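Local coordinates for protein nitrilotriacetate monooxygenase (Burkholderia pseudomallei, PDB 3SDO) that probably acts as a flavin-dependent monooxygenase of the NtaA/SnaA/DszA family, using reduced FMN and molecular oxygen to oxidise its substrate, at residues I54-I59 with D433-P438; A114-D117 with R123-W126. All blocks are in the same frame, centred on the assembly; numbering follows the deposited sequence.

In the fold
Both contacts lie on the TIM-type barrel of the luciferase-like monooxygenase fold. Contact 1 sits at the start of strand 56-59, where the C-terminal helix 431-435 packs; contact 2 joins helix 106-119 to strand 124-129 within the beta-alpha-beta unit that begins with strand 94-100. Strand 94-100 pairs in parallel with both strand 56-59 and strand 124-129, so the contacts share one sheet. In sequence, 54-59 comes first, both segments of contact 2 follow, and 433-438 comes last. Their centres are about 12 Å apart and their nearest atoms about 5 Å, without touching. Contact 2 thus joins neighbours in sequence within one beta-alpha-beta unit, whereas contact 1 brings the end of the chain back to an early strand.

Contact 1 (I54-I59 with D433-P438); sequences IAFAFI and DHLGLP
At the N-terminal end of barrel strand 56-59, the C-terminal helix 431-435 packs its last turn against Ala55 and Phe56, joining parts of the chain more than 370 residues apart. The closest CA atoms are those of Ala55 and His434, 6.0 Å apart. The methyl of Ala55 is the hub: its CB meets CB of His434 at 4.1 Å and CD2 of Leu435 at 4.0 Å, touching two successive residues of the helix. In Leu435, CG stands anti to its own carbonyl carbon (chi1 -59°); chi2 of -180° sends CD1 out along the extended chain, and the touching methyl is the other branch, CD2, turned to the side towards Ala55. Leu435 CD2 also approaches the Phe56 ring obliquely, 4.3 Å from Phe56 CD1. No hydrogen bond crosses between the segments; they bury 147 Å² through methyl and ring contacts plus one C-H approach to Ala55 O.

The imidazole of His434 is held by a partner outside them, since NE2 is hydrogen-bonded to the carbonyl oxygen of Lys92, just ahead of strand 94-100. The Phe56 ring also meets that of Phe217, with planes at about 60°, and touches Val96 and Met395 on other strands of the barrel. Gly436, with positive phi, ends the helical run in a Schellman motif with two bonds back into the last turn; one, Gly436 N to Asp433 O, is weak at 3.2 Å. CD2 of His434, the ring carbon next to NE2, comes to 3.5 Å from Ala55 O, obliquely to the ring.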
ATOM      1  N   ILE A  54       1.558 -21.414  -8.028  1.00 17.68           N
ATOM      2  CA  ILE A  54       1.243 -21.037  -6.657  1.00 17.31           C
ATOM      3  C   ILE A  54       0.108 -19.999  -6.682  1.00 16.71           C
ATOM      4  O   ILE A  54       0.107 -19.071  -7.470  1.00 15.67           O
ATOM      5  CB  ILE A  54       2.520 -20.565  -5.895  1.00 16.64           C
ATOM      6  CG1 ILE A  54       3.444 -21.756  -5.689  1.00 17.89           C
ATOM      7  CG2 ILE A  54       2.182 -19.956  -4.537  1.00 16.87           C
ATOM      8  CD1 ILE A  54       4.799 -21.433  -5.032  1.00 17.04           C
ATOM      9  N   ALA A  55      -0.881 -20.194  -5.829  1.00 17.25           N
ATOM     10  CA  ALA A  55      -2.156 -19.435  -5.926  1.00 16.81           C
ATOM     11  C   ALA A  55      -2.054 -17.975  -5.476  1.00 16.61           C
ATOM     12  O   ALA A  55      -2.759 -17.110  -6.001  1.00 16.46           O
ATOM     13  CB  ALA A  55      -3.218 -20.120  -5.091  1.00 17.34           C
ATOM     14  N   PHE A  56      -1.251 -17.700  -4.452  1.00 16.30           N
ATOM     15  CA  PHE A  56      -1.153 -16.316  -3.948  1.00 16.31           C
ATOM     16  C   PHE A  56       0.214 -16.031  -3.333  1.00 16.48           C
ATOM     17  O   PHE A  56       0.896 -16.947  -2.873  1.00 16.60           O
ATOM     18  CB  PHE A  56      -2.303 -15.969  -2.962  1.00 15.52           C
ATOM     19  CG  PHE A  56      -2.335 -16.801  -1.742  1.00 16.34           C
ATOM     20  CD1 PHE A  56      -2.933 -18.041  -1.762  1.00 14.97           C
ATOM     21  CD2 PHE A  56      -1.734 -16.370  -0.551  1.00 14.85           C
ATOM     22  CE1 PHE A  56      -2.952 -18.838  -0.617  1.00 17.31           C
ATOM     23  CE2 PHE A  56      -1.746 -17.158   0.572  1.00 17.56           C
ATOM     24  CZ  PHE A  56      -2.342 -18.398   0.545  1.00 17.39           C
ATOM     25  N   ALA A  57       0.613 -14.762  -3.401  1.00 15.84           N
ATOM     26  CA  ALA A  57       1.731 -14.219  -2.639  1.00 16.04           C
ATOM     27  C   ALA A  57       1.138 -13.511  -1.423  1.00 16.72           C
ATOM     28  O   ALA A  57       0.131 -12.805  -1.555  1.00 16.91           O
ATOM     29  CB  ALA A  57       2.561 -13.226  -3.510  1.00 16.40           C
ATOM     30  N   PHE A  58       1.757 -13.718  -0.257  1.00 17.41           N
ATOM     31  CA  PHE A  58       1.323 -13.155   1.011  1.00 17.84           C
ATOM     32  C   PHE A  58       2.435 -12.252   1.579  1.00 18.01           C
ATOM     33  O   PHE A  58       3.596 -12.662   1.704  1.00 18.49           O
ATOM     34  CB  PHE A  58       0.943 -14.275   1.994  1.00 18.61           C
ATOM     35  CG  PHE A  58       0.693 -13.804   3.417  1.00 20.00           C
ATOM     36  CD1 PHE A  58      -0.093 -12.697   3.673  1.00 24.39           C
ATOM     37  CD2 PHE A  58       1.248 -14.478   4.489  1.00 22.78           C
ATOM     38  CE1 PHE A  58      -0.315 -12.251   4.985  1.00 24.99           C
ATOM     39  CE2 PHE A  58       1.033 -14.052   5.807  1.00 23.84           C
ATOM     40  CZ  PHE A  58       0.260 -12.940   6.056  1.00 24.90           C
ATOM     41  N   ILE A  59       2.059 -11.008   1.849  1.00 17.33           N
ATOM     42  CA  ILE A  59       2.915  -9.986   2.427  1.00 17.61           C
ATOM     43  C   ILE A  59       2.418  -9.751   3.837  1.00 17.78           C
ATOM     44  O   ILE A  59       1.359  -9.141   4.039  1.00 18.13           O
ATOM     45  CB  ILE A  59       2.876  -8.681   1.615  1.00 16.83           C
ATOM     46  CG1 ILE A  59       3.311  -8.944   0.170  1.00 17.41           C
ATOM     47  CG2 ILE A  59       3.810  -7.609   2.226  1.00 16.39           C
ATOM     48  CD1 ILE A  59       4.733  -9.549   0.045  1.00 15.82           C
ATOM     49  N   ASP A 433     -11.362 -17.840  -7.665  1.00 20.37           N
ATOM     50  CA  ASP A 433     -11.261 -18.920  -8.662  1.00 21.08           C
ATOM     51  C   ASP A 433     -10.128 -19.914  -8.365  1.00 20.30           C
ATOM     52  O   ASP A 433     -10.321 -21.146  -8.445  1.00 19.04           O
ATOM     53  CB  ASP A 433     -10.985 -18.368 -10.057  1.00 22.05           C
ATOM     54  CG  ASP A 433     -12.147 -17.618 -10.671  1.00 25.79           C
ATOM     55  OD1 ASP A 433     -13.330 -17.789 -10.261  1.00 29.39           O
ATOM     56  OD2 ASP A 433     -11.849 -16.848 -11.623  1.00 28.42           O
ATOM     57  N   HIS A 434      -8.941 -19.391  -8.056  1.00 19.93           N
ATOM     58  CA  HIS A 434      -7.783 -20.240  -7.760  1.00 20.63           C
ATOM     59  C   HIS A 434      -8.069 -21.131  -6.565  1.00 20.01           C
ATOM     60  O   HIS A 434      -7.677 -22.298  -6.547  1.00 19.03           O
ATOM     61  CB  HIS A 434      -6.526 -19.434  -7.393  1.00 21.18           C
ATOM     62  CG  HIS A 434      -6.040 -18.522  -8.463  1.00 27.10           C
ATOM     63  ND1 HIS A 434      -6.357 -18.693  -9.798  1.00 31.99           N
ATOM     64  CD2 HIS A 434      -5.245 -17.421  -8.396  1.00 30.31           C
ATOM     65  CE1 HIS A 434      -5.805 -17.716 -10.500  1.00 33.63           C
ATOM     66  NE2 HIS A 434      -5.108 -16.947  -9.676  1.00 31.82           N
ATOM     67  N   LEU A 435      -8.683 -20.546  -5.537  1.00 19.47           N
ATOM     68  CA  LEU A 435      -8.916 -21.248  -4.279  1.00 19.24           C
ATOM     69  C   LEU A 435     -10.192 -22.080  -4.303  1.00 19.23           C
ATOM     70  O   LEU A 435     -10.478 -22.773  -3.335  1.00 19.52           O
ATOM     71  CB  LEU A 435      -8.949 -20.265  -3.090  1.00 19.04           C
ATOM     72  CG  LEU A 435      -7.679 -19.424  -2.859  1.00 19.03           C
ATOM     73  CD1 LEU A 435      -7.834 -18.494  -1.645  1.00 17.46           C
ATOM     74  CD2 LEU A 435      -6.421 -20.327  -2.735  1.00 18.08           C
ATOM     75  N   GLY A 436     -10.948 -22.010  -5.391  1.00 19.17           N
ATOM     76  CA  GLY A 436     -12.171 -22.764  -5.525  1.00 19.92           C
ATOM     77  C   GLY A 436     -13.275 -22.185  -4.667  1.00 20.45           C
ATOM     78  O   GLY A 436     -14.194 -22.905  -4.271  1.00 19.68           O
ATOM     79  N   LEU A 437     -13.166 -20.891  -4.349  1.00 20.61           N
ATOM     80  CA  LEU A 437     -14.224 -20.192  -3.616  1.00 21.11           C
ATOM     81  C   LEU A 437     -15.234 -19.590  -4.606  1.00 21.26           C
ATOM     82  O   LEU A 437     -14.851 -19.138  -5.680  1.00 21.50           O
ATOM     83  CB  LEU A 437     -13.636 -19.079  -2.754  1.00 20.25           C
ATOM     84  CG  LEU A 437     -12.686 -19.503  -1.639  1.00 21.09           C
ATOM     85  CD1 LEU A 437     -11.949 -18.289  -1.089  1.00 20.88           C
ATOM     86  CD2 LEU A 437     -13.424 -20.240  -0.519  1.00 19.97           C
ATOM     87  N   PRO A 438     -16.521 -19.562  -4.237  1.00 22.61           N
ATOM     88  CA  PRO A 438     -17.520 -18.939  -5.098  1.00 23.26           C
ATOM     89  C   PRO A 438     -17.401 -17.415  -5.123  1.00 22.82           C
ATOM     90  O   PRO A 438     -17.033 -16.797  -4.122  1.00 22.70           O
ATOM     91  CB  PRO A 438     -18.853 -19.350  -4.470  1.00 23.78           C
ATOM     92  CG  PRO A 438     -18.553 -19.867  -3.139  1.00 24.96           C
ATOM     93  CD  PRO A 438     -17.113 -20.212  -3.054  1.00 23.33           C
TER

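Contact 2 (A114-D117 with R123-W126)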
ATOM      1  N   ALA A 114     -10.021  -2.390  -1.980  1.00 16.33           N
ATOM      2  CA  ALA A 114     -10.912  -2.398  -3.179  1.00 16.51           C
ATOM      3  C   ALA A 114     -10.190  -1.910  -4.447  1.00 15.80           C
ATOM      4  O   ALA A 114     -10.427  -2.422  -5.543  1.00 15.51           O
ATOM      5  CB  ALA A 114     -12.159  -1.573  -2.945  1.00 16.42           C
ATOM      6  N   SER A 115      -9.281  -0.958  -4.271  1.00 15.62           N
ATOM      7  CA  SER A 115      -8.536  -0.378  -5.381  1.00 16.09           C
ATOM      8  C   SER A 115      -7.489  -1.380  -5.868  1.00 15.59           C
ATOM      9  O   SER A 115      -7.349  -1.602  -7.072  1.00 15.48           O
ATOM     10  CB  SER A 115      -7.945   0.984  -4.964  1.00 15.96           C
ATOM     11  OG  SER A 115      -7.218   1.636  -5.990  1.00 16.43           O
ATOM     12  N   LEU A 116      -6.762  -1.999  -4.940  1.00 15.84           N
ATOM     13  CA  LEU A 116      -5.870  -3.107  -5.305  1.00 15.41           C
ATOM     14  C   LEU A 116      -6.641  -4.207  -6.048  1.00 15.28           C
ATOM     15  O   LEU A 116      -6.186  -4.708  -7.090  1.00 15.71           O
ATOM     16  CB  LEU A 116      -5.167  -3.672  -4.057  1.00 15.31           C
ATOM     17  CG  LEU A 116      -4.379  -4.982  -4.176  1.00 15.24           C
ATOM     18  CD1 LEU A 116      -3.138  -4.772  -5.096  1.00 12.46           C
ATOM     19  CD2 LEU A 116      -3.986  -5.520  -2.773  1.00 15.40           C
ATOM     20  N   ASP A 117      -7.821  -4.547  -5.547  1.00 14.93           N
ATOM     21  CA  ASP A 117      -8.651  -5.597  -6.146  1.00 15.59           C
ATOM     22  C   ASP A 117      -9.079  -5.230  -7.552  1.00 15.91           C
ATOM     23  O   ASP A 117      -9.068  -6.099  -8.436  1.00 15.85           O
ATOM     24  CB  ASP A 117      -9.897  -5.888  -5.280  1.00 16.24           C
ATOM     25  CG  ASP A 117     -10.360  -7.362  -5.326  1.00 17.11           C
ATOM     26  OD1 ASP A 117      -9.586  -8.271  -5.677  1.00 17.05           O
ATOM     27  OD2 ASP A 117     -11.525  -7.594  -4.968  1.00 17.44           O
ATOM     28  N   ARG A 123      -7.798 -10.026  -7.574  1.00 15.62           N
ATOM     29  CA  ARG A 123      -6.804 -10.886  -6.972  1.00 15.77           C
ATOM     30  C   ARG A 123      -6.386 -10.474  -5.556  1.00 16.19           C
ATOM     31  O   ARG A 123      -5.442 -11.039  -5.008  1.00 16.20           O
ATOM     32  CB  ARG A 123      -5.562 -10.914  -7.875  1.00 15.55           C
ATOM     33  CG  ARG A 123      -5.781 -11.587  -9.206  1.00 16.95           C
ATOM     34  CD  ARG A 123      -4.447 -11.726  -9.966  1.00 19.57           C
ATOM     35  NE  ARG A 123      -4.014 -10.471 -10.596  1.00 19.20           N
ATOM     36  CZ  ARG A 123      -2.753 -10.040 -10.697  1.00 19.30           C
ATOM     37  NH1 ARG A 123      -1.738 -10.686 -10.125  1.00 17.69           N
ATOM     38  NH2 ARG A 123      -2.501  -8.909 -11.351  1.00 18.46           N
ATOM     39  N   ALA A 124      -7.076  -9.501  -4.962  1.00 16.37           N
ATOM     40  CA  ALA A 124      -6.701  -9.024  -3.626  1.00 16.32           C
ATOM     41  C   ALA A 124      -7.147  -9.957  -2.498  1.00 16.29           C
ATOM     42  O   ALA A 124      -8.201 -10.620  -2.582  1.00 16.84           O
ATOM     43  CB  ALA A 124      -7.264  -7.630  -3.389  1.00 16.60           C
ATOM     44  N   GLY A 125      -6.366  -9.963  -1.426  1.00 16.16           N
ATOM     45  CA  GLY A 125      -6.738 -10.618  -0.165  1.00 16.33           C
ATOM     46  C   GLY A 125      -6.308  -9.745   0.998  1.00 16.88           C
ATOM     47  O   GLY A 125      -5.305  -9.035   0.906  1.00 16.39           O
ATOM     48  N   TRP A 126      -7.086  -9.743   2.081  1.00 16.77           N
ATOM     49  CA  TRP A 126      -6.724  -8.979   3.273  1.00 16.81           C
ATOM     50  C   TRP A 126      -6.555  -9.948   4.415  1.00 17.40           C
ATOM     51  O   TRP A 126      -7.501 -10.680   4.743  1.00 17.23           O
ATOM     52  CB  TRP A 126      -7.803  -7.920   3.615  1.00 17.07           C
ATOM     53  CG  TRP A 126      -7.660  -7.221   4.963  1.00 16.40           C
ATOM     54  CD1 TRP A 126      -6.520  -7.018   5.663  1.00 17.66           C
ATOM     55  CD2 TRP A 126      -8.715  -6.596   5.734  1.00 17.57           C
ATOM     56  NE1 TRP A 126      -6.786  -6.329   6.831  1.00 18.43           N
ATOM     57  CE2 TRP A 126      -8.126  -6.068   6.899  1.00 17.54           C
ATOM     58  CE3 TRP A 126     -10.095  -6.455   5.553  1.00 18.97           C
ATOM     59  CZ2 TRP A 126      -8.872  -5.421   7.887  1.00 18.59           C
ATOM     60  CZ3 TRP A 126     -10.834  -5.804   6.516  1.00 18.44           C
ATOM     61  CH2 TRP A 126     -10.221  -5.301   7.679  1.00 18.86           C
TER
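Arg123, in the loop that leads into strand 124-129, brings its backbone N to 3.1 Å from Asp117 OD1, but the angle is too poor for a hydrogen bond. Its side chain turns to other partners, notably Ala87 O, which NH2 binds.

Ala124 carries the contact. Its N donates to Asp117 OD1 over 2.9 Å at 159°, so the bond is nearly straight; the N-H arrives on the anti side of that oxygen, tilted 33° from the carboxylate plane. Three bonds reach the carboxylate, because Gln211 NE2 also binds OD1 and Ser209 OG binds OD2. These partners should fix the rotation of this buried group and probably help to stabilise its negative charge. The CB of Ala124 points to the helix and lies beside the acid, 3.3 Å from Asp117 OD1 and 3.7 Å from Asp117 CB. Leu116 adds an apolar contact: with its CG anti to the backbone N (chi1 170°), its CD2 comes to 3.9 Å from Ala124 CB.

Gly125 then continues the strand through backbone bonds to Leu95 and Gly97, while at Trp126 the indole leads away from 114-117, stacks on Phe113 and gives its NE1 hydrogen to Met99 O. Helix 106-119 lies over strand 124-129 as the helical layer of a beta-alpha-beta unit, with Leu116 against helix 79-88, Trp126 against helix 150-165, and the strand itself running between strands 94-100 and 215-218.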